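Local atomic coordinates of lipoprotein (Mycoplasma mycoides subsp. capri, PDB entry 7ADK), a protein that is probably a serine peptidase of the chymotrypsin-like PA clan that cleaves host immunoglobulins. Residues B[794-797]-B[798-802]; B[296-299]-B[300-303]; B[279-283]-B[284-288]; B[838-841]-B[842-846]. All blocks are in the same frame, centred on the assembly; numbering follows the deposited sequence.

Contact 1: residues B[794-797]-B[798-802]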
ATOM      1  N   TYR B 794      35.920 -24.887   4.320  1.00 76.01           N
ATOM      2  CA  TYR B 794      36.998 -23.914   4.282  1.00 76.01           C
ATOM      3  C   TYR B 794      37.975 -24.241   5.403  1.00 76.01           C
ATOM      4  O   TYR B 794      37.545 -24.660   6.485  1.00 76.01           O
ATOM      5  CB  TYR B 794      36.458 -22.489   4.423  1.00 76.01           C
ATOM      6  CG  TYR B 794      37.470 -21.442   4.021  1.00 76.01           C
ATOM      7  CD1 TYR B 794      37.566 -21.054   2.678  1.00 76.01           C
ATOM      8  CD2 TYR B 794      38.319 -20.857   4.984  1.00 76.01           C
ATOM      9  CE1 TYR B 794      38.485 -20.067   2.291  1.00 76.01           C
ATOM     10  CE2 TYR B 794      39.270 -19.900   4.596  1.00 76.01           C
ATOM     11  CZ  TYR B 794      39.348 -19.495   3.248  1.00 76.01           C
ATOM     12  OH  TYR B 794      40.267 -18.586   2.847  1.00 76.01           O
ATOM     13  N   ASP B 795      39.267 -24.057   5.165  1.00 80.65           N
ATOM     14  CA  ASP B 795      40.323 -24.346   6.129  1.00 80.65           C
ATOM     15  C   ASP B 795      41.004 -23.045   6.566  1.00 80.65           C
ATOM     16  O   ASP B 795      41.461 -22.268   5.729  1.00 80.65           O
ATOM     17  CB  ASP B 795      41.294 -25.349   5.494  1.00 80.65           C
ATOM     18  CG  ASP B 795      42.367 -25.885   6.442  1.00 80.65           C
ATOM     19  OD1 ASP B 795      42.676 -25.248   7.469  1.00 80.65           O
ATOM     20  OD2 ASP B 795      42.910 -26.968   6.153  1.00 80.65           O
ATOM     21  N   TYR B 796      41.085 -22.817   7.872  1.00 77.78           N
ATOM     22  CA  TYR B 796      41.665 -21.629   8.493  1.00 77.78           C
ATOM     23  C   TYR B 796      43.140 -21.769   8.917  1.00 77.78           C
ATOM     24  O   TYR B 796      43.645 -20.913   9.638  1.00 77.78           O
ATOM     25  CB  TYR B 796      40.780 -21.225   9.671  1.00 77.78           C
ATOM     26  CG  TYR B 796      39.340 -20.935   9.312  1.00 77.78           C
ATOM     27  CD1 TYR B 796      39.021 -19.744   8.643  1.00 77.78           C
ATOM     28  CD2 TYR B 796      38.314 -21.820   9.695  1.00 77.78           C
ATOM     29  CE1 TYR B 796      37.680 -19.413   8.403  1.00 77.78           C
ATOM     30  CE2 TYR B 796      36.971 -21.495   9.440  1.00 77.78           C
ATOM     31  CZ  TYR B 796      36.649 -20.270   8.827  1.00 77.78           C
ATOM     32  OH  TYR B 796      35.364 -19.865   8.674  1.00 77.78           O
ATOM     33  N   LYS B 797      43.845 -22.837   8.527  1.00 83.35           N
ATOM     34  CA  LYS B 797      45.292 -23.019   8.763  1.00 83.35           C
ATOM     35  C   LYS B 797      45.664 -22.885  10.247  1.00 83.35           C
ATOM     36  O   LYS B 797      46.630 -22.230  10.618  1.00 83.35           O
ATOM     37  CB  LYS B 797      46.119 -22.124   7.815  1.00 83.35           C
ATOM     38  CG  LYS B 797      46.040 -22.525   6.332  1.00 83.35           C
ATOM     39  CD  LYS B 797      44.823 -21.970   5.597  1.00 83.35           C
ATOM     40  CE  LYS B 797      44.769 -22.445   4.143  1.00 83.35           C
ATOM     41  NZ  LYS B 797      43.526 -21.989   3.486  1.00 83.35           N
ATOM     42  N   ASN B 798      44.841 -23.486  11.104  1.00 83.07           N
ATOM     43  CA  ASN B 798      44.895 -23.451  12.570  1.00 83.07           C
ATOM     44  C   ASN B 798      44.690 -22.077  13.254  1.00 83.07           C
ATOM     45  O   ASN B 798      44.905 -21.968  14.462  1.00 83.07           O
ATOM     46  CB  ASN B 798      46.105 -24.245  13.099  1.00 83.07           C
ATOM     47  CG  ASN B 798      46.115 -25.690  12.649  1.00 83.07           C
ATOM     48  OD1 ASN B 798      46.898 -26.100  11.816  1.00 83.07           O
ATOM     49  ND2 ASN B 798      45.234 -26.506  13.161  1.00 83.07           N
ATOM     50  N   LEU B 799      44.243 -21.034  12.551  1.00 80.91           N
ATOM     51  CA  LEU B 799      43.967 -19.715  13.137  1.00 80.91           C
ATOM     52  C   LEU B 799      42.948 -19.792  14.287  1.00 80.91           C
ATOM     53  O   LEU B 799      43.107 -19.166  15.336  1.00 80.91           O
ATOM     54  CB  LEU B 799      43.436 -18.812  12.014  1.00 80.91           C
ATOM     55  CG  LEU B 799      43.179 -17.354  12.413  1.00 80.91           C
ATOM     56  CD1 LEU B 799      44.480 -16.607  12.582  1.00 80.91           C
ATOM     57  CD2 LEU B 799      42.379 -16.666  11.318  1.00 80.91           C
ATOM     58  N   PHE B 800      41.919 -20.612  14.066  1.00 76.69           N
ATOM     59  CA  PHE B 800      40.840 -20.935  14.992  1.00 76.69           C
ATOM     60  C   PHE B 800      41.076 -22.299  15.680  1.00 76.69           C
ATOM     61  O   PHE B 800      40.133 -23.013  16.005  1.00 76.69           O
ATOM     62  CB  PHE B 800      39.508 -20.850  14.220  1.00 76.69           C
ATOM     63  CG  PHE B 800      39.088 -19.458  13.767  1.00 76.69           C
ATOM     64  CD1 PHE B 800      39.089 -19.122  12.404  1.00 76.69           C
ATOM     65  CD2 PHE B 800      38.709 -18.484  14.708  1.00 76.69           C
ATOM     66  CE1 PHE B 800      38.730 -17.834  11.977  1.00 76.69           C
ATOM     67  CE2 PHE B 800      38.351 -17.192  14.289  1.00 76.69           C
ATOM     68  CZ  PHE B 800      38.372 -16.862  12.929  1.00 76.69           C
ATOM     69  N   GLY B 801      42.332 -22.710  15.876  1.00 78.92           N
ATOM     70  CA  GLY B 801      42.679 -23.960  16.547  1.00 78.92           C
ATOM     71  C   GLY B 801      42.361 -25.182  15.700  1.00 78.92           C
ATOM     72  O   GLY B 801      42.846 -25.305  14.579  1.00 78.92           O
ATOM     73  N   ASP B 802      41.551 -26.103  16.220  1.00 79.59           N
ATOM     74  CA  ASP B 802      41.087 -27.298  15.487  1.00 79.59           C
ATOM     75  C   ASP B 802      39.839 -27.028  14.604  1.00 79.59           C
ATOM     76  O   ASP B 802      39.329 -27.928  13.934  1.00 79.59           O
ATOM     77  CB  ASP B 802      40.838 -28.436  16.491  1.00 79.59           C
ATOM     78  CG  ASP B 802      40.687 -29.822  15.850  1.00 79.59           C
ATOM     79  OD1 ASP B 802      41.376 -30.115  14.847  1.00 79.59           O
ATOM     80  OD2 ASP B 802      39.919 -30.655  16.382  1.00 79.59           O
TER
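Tyr796 and Phe800 meet ring to ring, four residues apart, in a T-shaped stack. Phe800 brings the CD1-CE1 edge of its ring against one face of Tyr796, with CD1 3.6 Å from Tyr796 CG. The ring centroids are 5.0 Å apart and the planes stand at 81°. On the other face of the tyrosine lies CD2 of Tyr794, offset toward the rim, so this ring is held between two aromatic neighbours. Its phenol oxygen is bonded to the carboxylate of Asp714. Apolar packing continues at Leu799, whose CB lies 4.3 Å from Tyr796 CB; beyond it, Phe220 and Gln223 of helix 220-226 cover Leu799 and Phe800.

Two backbone bonds close the turns. Leu799 N donates to Tyr796 O at 3.0 Å, closing a type I' turn in which Lys797 and Asn798 both take positive phi. Gly801 N to Asn798 O, also 3.0 Å, closes a type I turn that overlaps the first at Asn798 and Leu799.

Side chains brace these turns. Asp795 OD1 accepts from Lys797 N at 2.9 Å, an Asx turn. Lys797 bends at CB-CG (chi2 84°) and doubles back, bringing NZ to 3.1 Å from Asp795 O. Asn798 ND2 donates to Gly801 O, which lies near the plane of the asparagine amide although the donor stands above the carbonyl plane. A type I' turn thus runs into an overlapping type I turn within the longer loop that joins the antiparallel strands 783-792 and 807-809 of the mixed sheet.

Contact 2: residues B[296-299]-B[300-303]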
ATOM      1  N   ALA B 296      -4.655 -20.226  20.308  1.00 90.38           N
ATOM      2  CA  ALA B 296      -4.127 -19.754  21.579  1.00 90.38           C
ATOM      3  C   ALA B 296      -3.350 -18.439  21.376  1.00 90.38           C
ATOM      4  O   ALA B 296      -3.339 -17.903  20.272  1.00 90.38           O
ATOM      5  CB  ALA B 296      -3.277 -20.869  22.149  1.00 90.38           C
ATOM      6  N   ILE B 297      -2.674 -17.930  22.405  1.00110.07           N
ATOM      7  CA  ILE B 297      -1.738 -16.783  22.333  1.00110.07           C
ATOM      8  C   ILE B 297      -0.487 -16.975  23.220  1.00110.07           C
ATOM      9  O   ILE B 297       0.611 -16.554  22.867  1.00110.07           O
ATOM     10  CB  ILE B 297      -2.460 -15.464  22.765  1.00110.07           C
ATOM     11  CG1 ILE B 297      -3.612 -15.059  21.821  1.00110.07           C
ATOM     12  CG2 ILE B 297      -1.491 -14.283  22.941  1.00110.07           C
ATOM     13  CD1 ILE B 297      -4.336 -13.763  22.182  1.00110.07           C
ATOM     14  N   GLN B 298      -0.652 -17.581  24.393  1.00124.43           N
ATOM     15  CA  GLN B 298       0.198 -17.319  25.561  1.00124.43           C
ATOM     16  C   GLN B 298       1.659 -17.793  25.610  1.00124.43           C
ATOM     17  O   GLN B 298       2.387 -17.239  26.429  1.00124.43           O
ATOM     18  CB  GLN B 298      -0.558 -17.768  26.824  1.00124.43           C
ATOM     19  CG  GLN B 298      -1.961 -17.158  26.995  1.00124.43           C
ATOM     20  CD  GLN B 298      -2.012 -15.640  26.872  1.00124.43           C
ATOM     21  OE1 GLN B 298      -2.928 -15.074  26.307  1.00124.43           O
ATOM     22  NE2 GLN B 298      -1.057 -14.917  27.394  1.00124.43           N
ATOM     23  N   THR B 299       2.135 -18.740  24.795  1.00131.86           N
ATOM     24  CA  THR B 299       3.518 -19.279  24.902  1.00131.86           C
ATOM     25  C   THR B 299       4.618 -18.247  24.598  1.00131.86           C
ATOM     26  O   THR B 299       5.715 -18.313  25.155  1.00131.86           O
ATOM     27  CB  THR B 299       3.650 -20.532  24.019  1.00131.86           C
ATOM     28  OG1 THR B 299       2.834 -21.559  24.551  1.00131.86           O
ATOM     29  CG2 THR B 299       5.047 -21.129  23.903  1.00131.86           C
ATOM     30  N   PHE B 300       4.322 -17.220  23.804  1.00143.32           N
ATOM     31  CA  PHE B 300       5.174 -16.034  23.692  1.00143.32           C
ATOM     32  C   PHE B 300       5.247 -15.264  25.025  1.00143.32           C
ATOM     33  O   PHE B 300       6.318 -14.842  25.450  1.00143.32           O
ATOM     34  CB  PHE B 300       4.647 -15.166  22.529  1.00143.32           C
ATOM     35  CG  PHE B 300       5.077 -13.707  22.515  1.00143.32           C
ATOM     36  CD1 PHE B 300       6.437 -13.363  22.594  1.00143.32           C
ATOM     37  CD2 PHE B 300       4.111 -12.686  22.457  1.00143.32           C
ATOM     38  CE1 PHE B 300       6.829 -12.017  22.653  1.00143.32           C
ATOM     39  CE2 PHE B 300       4.499 -11.342  22.531  1.00143.32           C
ATOM     40  CZ  PHE B 300       5.857 -11.006  22.632  1.00143.32           C
ATOM     41  N   GLN B 301       4.124 -15.097  25.719  1.00142.33           N
ATOM     42  CA  GLN B 301       4.001 -14.222  26.884  1.00142.33           C
ATOM     43  C   GLN B 301       4.459 -14.866  28.196  1.00142.33           C
ATOM     44  O   GLN B 301       4.952 -14.157  29.071  1.00142.33           O
ATOM     45  CB  GLN B 301       2.556 -13.711  26.987  1.00142.33           C
ATOM     46  CG  GLN B 301       2.109 -12.977  25.711  1.00142.33           C
ATOM     47  CD  GLN B 301       0.884 -12.082  25.896  1.00142.33           C
ATOM     48  OE1 GLN B 301       0.111 -12.171  26.841  1.00142.33           O
ATOM     49  NE2 GLN B 301       0.643 -11.190  24.971  1.00142.33           N
ATOM     50  N   THR B 302       4.357 -16.182  28.374  1.00145.65           N
ATOM     51  CA  THR B 302       4.929 -16.844  29.560  1.00145.65           C
ATOM     52  C   THR B 302       6.452 -16.709  29.554  1.00145.65           C
ATOM     53  O   THR B 302       7.029 -16.199  30.510  1.00145.65           O
ATOM     54  CB  THR B 302       4.515 -18.317  29.678  1.00145.65           C
ATOM     55  OG1 THR B 302       4.874 -19.036  28.528  1.00145.65           O
ATOM     56  CG2 THR B 302       3.008 -18.478  29.865  1.00145.65           C
ATOM     57  N   ASN B 303       7.108 -17.051  28.447  1.00148.02           N
ATOM     58  CA  ASN B 303       8.555 -16.909  28.302  1.00148.02           C
ATOM     59  C   ASN B 303       8.997 -15.437  28.296  1.00148.02           C
ATOM     60  O   ASN B 303       9.948 -15.079  28.992  1.00148.02           O
ATOM     61  CB  ASN B 303       8.996 -17.665  27.052  1.00148.02           C
ATOM     62  CG  ASN B 303       8.731 -19.154  27.173  1.00148.02           C
ATOM     63  OD1 ASN B 303       9.299 -19.834  28.011  1.00148.02           O
ATOM     64  ND2 ASN B 303       7.859 -19.710  26.371  1.00148.02           N
TER
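Gln301 reaches back to Gln298 at the start of helix 299-313. Its CB lies 3.6 Å from Gln298 O and close to Gln298 NE2. With CG beside its own backbone N, the chain runs out extended (chi2 -162°), and CG and CD pass alongside Gln298 NE2. At the tip OE1 accepts from Gln298 NE2 at 3.0 Å. The two amides are turned 79° against each other. The donor stands above the carbonyl plane of Gln301, and the bond is somewhat bent. Gln301 NE2 lies 4.3 Å from CG2 of Ile297. Gln298 bends at chi2 to present its amide, and its OE1 is taken by Lys412.

The backbone closes beneath. Thr302 N donates to Gln298 O at 3.0 Å, nearly in line with the carbonyl, while Gln301 N makes a weak bond to the same oxygen. One residue further on, Asn303 ND2 meets Thr299 O at 2.8 Å, in the carbonyl plane, with its side chain running beside that of Thr299. Tyr409 of helix 402-412 packs on Gln298, Gln301 and Thr302. This is the opening turn of an alpha helix, with its i to i+4 backbone bond, set against a neighbouring helix.

Contact 3: residues B[279-283]-B[284-288]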
ATOM      1  N   LYS B 279       6.698 -15.945 -13.070  1.00 67.44           N
ATOM      2  CA  LYS B 279       6.506 -16.830 -14.232  1.00 67.44           C
ATOM      3  C   LYS B 279       7.595 -17.938 -14.249  1.00 67.44           C
ATOM      4  O   LYS B 279       7.421 -18.941 -14.937  1.00 67.44           O
ATOM      5  CB  LYS B 279       6.286 -16.032 -15.535  1.00 67.44           C
ATOM      6  CG  LYS B 279       5.615 -16.789 -16.695  1.00 67.44           C
ATOM      7  CD  LYS B 279       4.127 -17.084 -16.477  1.00 67.44           C
ATOM      8  CE  LYS B 279       3.515 -17.694 -17.733  1.00 67.44           C
ATOM      9  NZ  LYS B 279       2.039 -17.746 -17.677  1.00 67.44           N
ATOM     10  N   THR B 280       8.603 -17.832 -13.361  1.00 65.17           N
ATOM     11  CA  THR B 280       9.469 -18.916 -12.892  1.00 65.17           C
ATOM     12  C   THR B 280       9.539 -19.036 -11.361  1.00 65.17           C
ATOM     13  O   THR B 280       9.221 -20.097 -10.861  1.00 65.17           O
ATOM     14  CB  THR B 280      10.872 -18.822 -13.494  1.00 65.17           C
ATOM     15  OG1 THR B 280      10.796 -18.717 -14.897  1.00 65.17           O
ATOM     16  CG2 THR B 280      11.701 -20.052 -13.168  1.00 65.17           C
ATOM     17  N   VAL B 281       9.962 -18.025 -10.593  1.00 62.50           N
ATOM     18  CA  VAL B 281      10.388 -18.237  -9.177  1.00 62.50           C
ATOM     19  C   VAL B 281       9.355 -17.922  -8.095  1.00 62.50           C
ATOM     20  O   VAL B 281       9.077 -18.768  -7.253  1.00 62.50           O
ATOM     21  CB  VAL B 281      11.745 -17.551  -8.907  1.00 62.50           C
ATOM     22  CG1 VAL B 281      12.093 -17.365  -7.432  1.00 62.50           C
ATOM     23  CG2 VAL B 281      12.842 -18.373  -9.582  1.00 62.50           C
ATOM     24  N   GLY B 282       8.831 -16.707  -8.026  1.00 59.09           N
ATOM     25  CA  GLY B 282       7.910 -16.267  -6.970  1.00 59.09           C
ATOM     26  C   GLY B 282       6.448 -16.556  -7.231  1.00 59.09           C
ATOM     27  O   GLY B 282       5.563 -16.275  -6.436  1.00 59.09           O
ATOM     28  N   LEU B 283       6.215 -17.109  -8.397  1.00 62.40           N
ATOM     29  CA  LEU B 283       4.966 -17.557  -8.965  1.00 62.40           C
ATOM     30  C   LEU B 283       5.225 -18.985  -9.401  1.00 62.40           C
ATOM     31  O   LEU B 283       6.329 -19.310  -9.821  1.00 62.40           O
ATOM     32  CB  LEU B 283       4.612 -16.604 -10.116  1.00 62.40           C
ATOM     33  CG  LEU B 283       3.545 -17.048 -11.125  1.00 62.40           C
ATOM     34  CD1 LEU B 283       3.196 -15.850 -12.004  1.00 62.40           C
ATOM     35  CD2 LEU B 283       4.030 -18.176 -12.037  1.00 62.40           C
ATOM     36  N   ALA B 284       4.234 -19.841  -9.286  1.00 63.61           N
ATOM     37  CA  ALA B 284       4.391 -21.279  -9.470  1.00 63.61           C
ATOM     38  C   ALA B 284       5.287 -22.040  -8.482  1.00 63.61           C
ATOM     39  O   ALA B 284       4.921 -23.151  -8.143  1.00 63.61           O
ATOM     40  CB  ALA B 284       4.673 -21.632 -10.918  1.00 63.61           C
ATOM     41  N   ARG B 285       6.418 -21.513  -8.022  1.00 63.10           N
ATOM     42  CA  ARG B 285       7.423 -22.311  -7.309  1.00 63.10           C
ATOM     43  C   ARG B 285       7.565 -21.924  -5.850  1.00 63.10           C
ATOM     44  O   ARG B 285       7.386 -22.772  -4.981  1.00 63.10           O
ATOM     45  CB  ARG B 285       8.776 -22.286  -8.036  1.00 63.10           C
ATOM     46  CG  ARG B 285       8.718 -22.667  -9.513  1.00 63.10           C
ATOM     47  CD  ARG B 285       8.324 -24.100  -9.813  1.00 63.10           C
ATOM     48  NE  ARG B 285       8.278 -24.290 -11.273  1.00 63.10           N
ATOM     49  CZ  ARG B 285       7.200 -24.260 -12.033  1.00 63.10           C
ATOM     50  NH1 ARG B 285       6.035 -24.663 -11.630  1.00 63.10           N
ATOM     51  NH2 ARG B 285       7.258 -23.798 -13.241  1.00 63.10           N
ATOM     52  N   THR B 286       7.848 -20.667  -5.544  1.00 60.59           N
ATOM     53  CA  THR B 286       7.857 -20.160  -4.159  1.00 60.59           C
ATOM     54  C   THR B 286       6.446 -19.865  -3.719  1.00 60.59           C
ATOM     55  O   THR B 286       6.108 -18.770  -3.280  1.00 60.59           O
ATOM     56  CB  THR B 286       8.771 -18.968  -3.924  1.00 60.59           C
ATOM     57  OG1 THR B 286       9.990 -19.277  -4.537  1.00 60.59           O
ATOM     58  CG2 THR B 286       9.016 -18.774  -2.427  1.00 60.59           C
ATOM     59  N   LEU B 287       5.586 -20.840  -3.992  1.00 60.11           N
ATOM     60  CA  LEU B 287       4.182 -20.604  -4.157  1.00 60.11           C
ATOM     61  C   LEU B 287       3.607 -20.040  -2.862  1.00 60.11           C
ATOM     62  O   LEU B 287       3.069 -18.929  -2.928  1.00 60.11           O
ATOM     63  CB  LEU B 287       3.486 -21.813  -4.858  1.00 60.11           C
ATOM     64  CG  LEU B 287       3.245 -23.167  -4.158  1.00 60.11           C
ATOM     65  CD1 LEU B 287       1.922 -23.198  -3.399  1.00 60.11           C
ATOM     66  CD2 LEU B 287       3.143 -24.280  -5.184  1.00 60.11           C
ATOM     67  N   PRO B 288       3.733 -20.690  -1.690  1.00 55.93           N
ATOM     68  CA  PRO B 288       2.847 -20.385  -0.619  1.00 55.93           C
ATOM     69  C   PRO B 288       3.444 -19.441   0.417  1.00 55.93           C
ATOM     70  O   PRO B 288       4.459 -19.714   1.066  1.00 55.93           O
ATOM     71  CB  PRO B 288       2.482 -21.732  -0.025  1.00 55.93           C
ATOM     72  CG  PRO B 288       3.621 -22.673  -0.385  1.00 55.93           C
ATOM     73  CD  PRO B 288       4.530 -21.825  -1.275  1.00 55.93           C
TER
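Val281 O is gripped twice by Thr286. The backbone N of Thr286 comes in at 2.8 Å, almost straight along the carbonyl bond, and Thr286 OG1 donates to the same oxygen at 2.9 Å from above the carbonyl plane. The hydroxyl can do this because chi1 of -46° sets OG1 beside its own N, leaving CG2 anti to that N. The side chains of Val281 and Thr286 run next to each other in the same direction, with Val281 CG1 4.1 Å from Thr286 OG1.

The backbone bond from Thr286 N to Val281 O closes a six-residue pi-turn (N of i+5 to O of i). Within it, Arg285 N makes a weak bond to Leu283 O across Ala284, which takes a positive phi of 64°. Thr286 is itself the centre of an inverse gamma turn, closed by a weak bond from Leu287 N to Arg285 O. The loop leads into strand 289-293 and lies between two sheets: Thr286 touches Thr425 and Trp427 of strand 421-433 as well as Ser762 of strand 761-765. That position fits the junction between the two beta domains expected of a PA-clan peptidase.

An apolar contact joins Leu283 to Ala284, with Leu283 CD2 3.7 Å from Ala284 CB. Arg285 is placed by polar groups: its CB lies 3.6 Å from Val281 O, and the chain bends at chi2 as it leads off to the guanidinium. Lys591 links both segments, its carbonyl accepting from Arg285 NE and its amine donating to Thr280 OG1, which is also bonded to Asn275 O.

Contact 4: residues B[838-841]-B[842-846]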
ATOM      1  N   ALA B 838      10.746 -36.603  -7.638  1.00 73.61           N
ATOM      2  CA  ALA B 838      11.041 -35.655  -8.712  1.00 73.61           C
ATOM      3  C   ALA B 838      12.511 -35.163  -8.727  1.00 73.61           C
ATOM      4  O   ALA B 838      13.083 -34.996  -9.802  1.00 73.61           O
ATOM      5  CB  ALA B 838      10.055 -34.496  -8.632  1.00 73.61           C
ATOM      6  N   LEU B 839      13.146 -34.973  -7.565  1.00 72.10           N
ATOM      7  CA  LEU B 839      14.596 -34.740  -7.444  1.00 72.10           C
ATOM      8  C   LEU B 839      15.457 -36.010  -7.563  1.00 72.10           C
ATOM      9  O   LEU B 839      16.634 -35.922  -7.894  1.00 72.10           O
ATOM     10  CB  LEU B 839      14.910 -34.068  -6.096  1.00 72.10           C
ATOM     11  CG  LEU B 839      14.492 -32.604  -5.959  1.00 72.10           C
ATOM     12  CD1 LEU B 839      14.839 -32.115  -4.566  1.00 72.10           C
ATOM     13  CD2 LEU B 839      15.203 -31.703  -6.945  1.00 72.10           C
ATOM     14  N   PHE B 840      14.896 -37.180  -7.285  1.00 76.95           N
ATOM     15  CA  PHE B 840      15.600 -38.449  -7.110  1.00 76.95           C
ATOM     16  C   PHE B 840      14.979 -39.529  -8.002  1.00 76.95           C
ATOM     17  O   PHE B 840      14.408 -40.508  -7.532  1.00 76.95           O
ATOM     18  CB  PHE B 840      15.658 -38.806  -5.614  1.00 76.95           C
ATOM     19  CG  PHE B 840      16.399 -37.791  -4.760  1.00 76.95           C
ATOM     20  CD1 PHE B 840      17.802 -37.781  -4.755  1.00 76.95           C
ATOM     21  CD2 PHE B 840      15.707 -36.834  -3.997  1.00 76.95           C
ATOM     22  CE1 PHE B 840      18.502 -36.809  -4.023  1.00 76.95           C
ATOM     23  CE2 PHE B 840      16.412 -35.869  -3.261  1.00 76.95           C
ATOM     24  CZ  PHE B 840      17.809 -35.850  -3.277  1.00 76.95           C
ATOM     25  N   GLN B 841      15.011 -39.327  -9.317  1.00 80.47           N
ATOM     26  CA  GLN B 841      14.264 -40.151 -10.283  1.00 80.47           C
ATOM     27  C   GLN B 841      14.834 -41.564 -10.476  1.00 80.47           C
ATOM     28  O   GLN B 841      14.136 -42.456 -10.942  1.00 80.47           O
ATOM     29  CB  GLN B 841      14.154 -39.421 -11.623  1.00 80.47           C
ATOM     30  CG  GLN B 841      13.343 -38.133 -11.508  1.00 80.47           C
ATOM     31  CD  GLN B 841      13.387 -37.291 -12.767  1.00 80.47           C
ATOM     32  OE1 GLN B 841      13.300 -37.768 -13.887  1.00 80.47           O
ATOM     33  NE2 GLN B 841      13.511 -35.998 -12.637  1.00 80.47           N
ATOM     34  N   ASN B 842      16.084 -41.784 -10.066  1.00 86.69           N
ATOM     35  CA  ASN B 842      16.711 -43.098  -9.918  1.00 86.69           C
ATOM     36  C   ASN B 842      16.594 -43.691  -8.489  1.00 86.69           C
ATOM     37  O   ASN B 842      17.110 -44.779  -8.239  1.00 86.69           O
ATOM     38  CB  ASN B 842      18.172 -43.005 -10.398  1.00 86.69           C
ATOM     39  CG  ASN B 842      18.317 -42.614 -11.860  1.00 86.69           C
ATOM     40  OD1 ASN B 842      18.128 -41.468 -12.235  1.00 86.69           O
ATOM     41  ND2 ASN B 842      18.669 -43.529 -12.725  1.00 86.69           N
ATOM     42  N   GLY B 843      15.931 -43.012  -7.545  1.00 85.09           N
ATOM     43  CA  GLY B 843      15.808 -43.399  -6.133  1.00 85.09           C
ATOM     44  C   GLY B 843      16.786 -42.701  -5.178  1.00 85.09           C
ATOM     45  O   GLY B 843      17.734 -42.031  -5.586  1.00 85.09           O
ATOM     46  N   PHE B 844      16.539 -42.844  -3.876  1.00 83.10           N
ATOM     47  CA  PHE B 844      17.252 -42.153  -2.788  1.00 83.10           C
ATOM     48  C   PHE B 844      18.581 -42.797  -2.351  1.00 83.10           C
ATOM     49  O   PHE B 844      19.248 -42.299  -1.445  1.00 83.10           O
ATOM     50  CB  PHE B 844      16.323 -42.058  -1.572  1.00 83.10           C
ATOM     51  CG  PHE B 844      14.950 -41.503  -1.842  1.00 83.10           C
ATOM     52  CD1 PHE B 844      14.778 -40.123  -1.998  1.00 83.10           C
ATOM     53  CD2 PHE B 844      13.848 -42.363  -1.955  1.00 83.10           C
ATOM     54  CE1 PHE B 844      13.512 -39.608  -2.296  1.00 83.10           C
ATOM     55  CE2 PHE B 844      12.583 -41.845  -2.250  1.00 83.10           C
ATOM     56  CZ  PHE B 844      12.418 -40.469  -2.441  1.00 83.10           C
ATOM     57  N   THR B 845      18.979 -43.921  -2.940  1.00 87.06           N
ATOM     58  CA  THR B 845      20.177 -44.672  -2.538  1.00 87.06           C
ATOM     59  C   THR B 845      21.481 -43.931  -2.866  1.00 87.06           C
ATOM     60  O   THR B 845      21.549 -43.122  -3.792  1.00 87.06           O
ATOM     61  CB  THR B 845      20.169 -46.079  -3.148  1.00 87.06           C
ATOM     62  OG1 THR B 845      20.098 -46.016  -4.548  1.00 87.06           O
ATOM     63  CG2 THR B 845      18.998 -46.914  -2.670  1.00 87.06           C
ATOM     64  N   ASP B 846      22.541 -44.180  -2.085  1.00 90.48           N
ATOM     65  CA  ASP B 846      23.784 -43.390  -2.146  1.00 90.48           C
ATOM     66  C   ASP B 846      24.520 -43.486  -3.494  1.00 90.48           C
ATOM     67  O   ASP B 846      25.160 -42.529  -3.923  1.00 90.48           O
ATOM     68  CB  ASP B 846      24.749 -43.816  -1.025  1.00 90.48           C
ATOM     69  CG  ASP B 846      24.148 -43.864   0.384  1.00 90.48           C
ATOM     70  OD1 ASP B 846      23.542 -42.897   0.830  1.00 90.48           O
ATOM     71  OD2 ASP B 846      24.301 -44.869   1.070  1.00 90.48           O
TER
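A type I beta turn from Phe840 to Gly843, shortly after strand 836-837, folds the chain so that the rings of Phe840 and Phe844 come together. The turn is closed by Gly843 N donating to Phe840 O at 2.9 Å, with the donor well above the carbonyl plane. Gly843 takes a positive phi of 98° with an extended psi, a conformation suited to glycine, and carries the chain out of the turn toward Phe844.

The two phenylalanine side chains cross at roughly a right angle, yet their ring planes are inclined by only 45°. With centroids 5.7 Å apart they pack obliquely, CD1 and CE1 of Phe844 lying against CB and CD2 of Phe840. Phe840 CD2 lies 3.9 Å from Phe844 CE1, and Phe844 CD1 comes equally near to Phe840 CB. The carbonyl oxygen of Gly843 also sits 3.8 Å from Phe840 CB.

Beside the turn, Gln841 folds its side chain back over the preceding residues. Its chain is extended past CG (chi2 172°), bringing NE2 to 3.0 Å from Ala838 O. That oxygen lies in the plane of the glutamine amide, and the bond is fairly straight.

Helix 824-831 backs the pair: Arg825 touches Phe840, Met828 and Asn829 touch Phe844, and Arg825 also bonds to Phe844 O and forms a salt bridge with Asp846. This is a type I turn after strand 836-837, its first residue packed on the residue just beyond its end, held against helix 824-831.

Overall arrangement
Along the chain the order is contact 3, contact 2, contact 1, contact 4, and none touches another. Contacts 3 and 4 are the nearest neighbours, with centres 24 Å apart and nearest atoms about 11 Å apart; both meet strand 421-433, where Arg285 and Pro288 pair with Ile428 and Met426, and Ala838 with Tyr431. Strand 289-293 joins contact 3 to contact 2, which opens the helical arm; their centres are 33 Å apart. Contact 1 lies in a loop between two strands of the mixed sheet, 35 to 42 Å from the rest, centre to centre. Contact 3, whose touching residues are all buried, meets strands of both sheets.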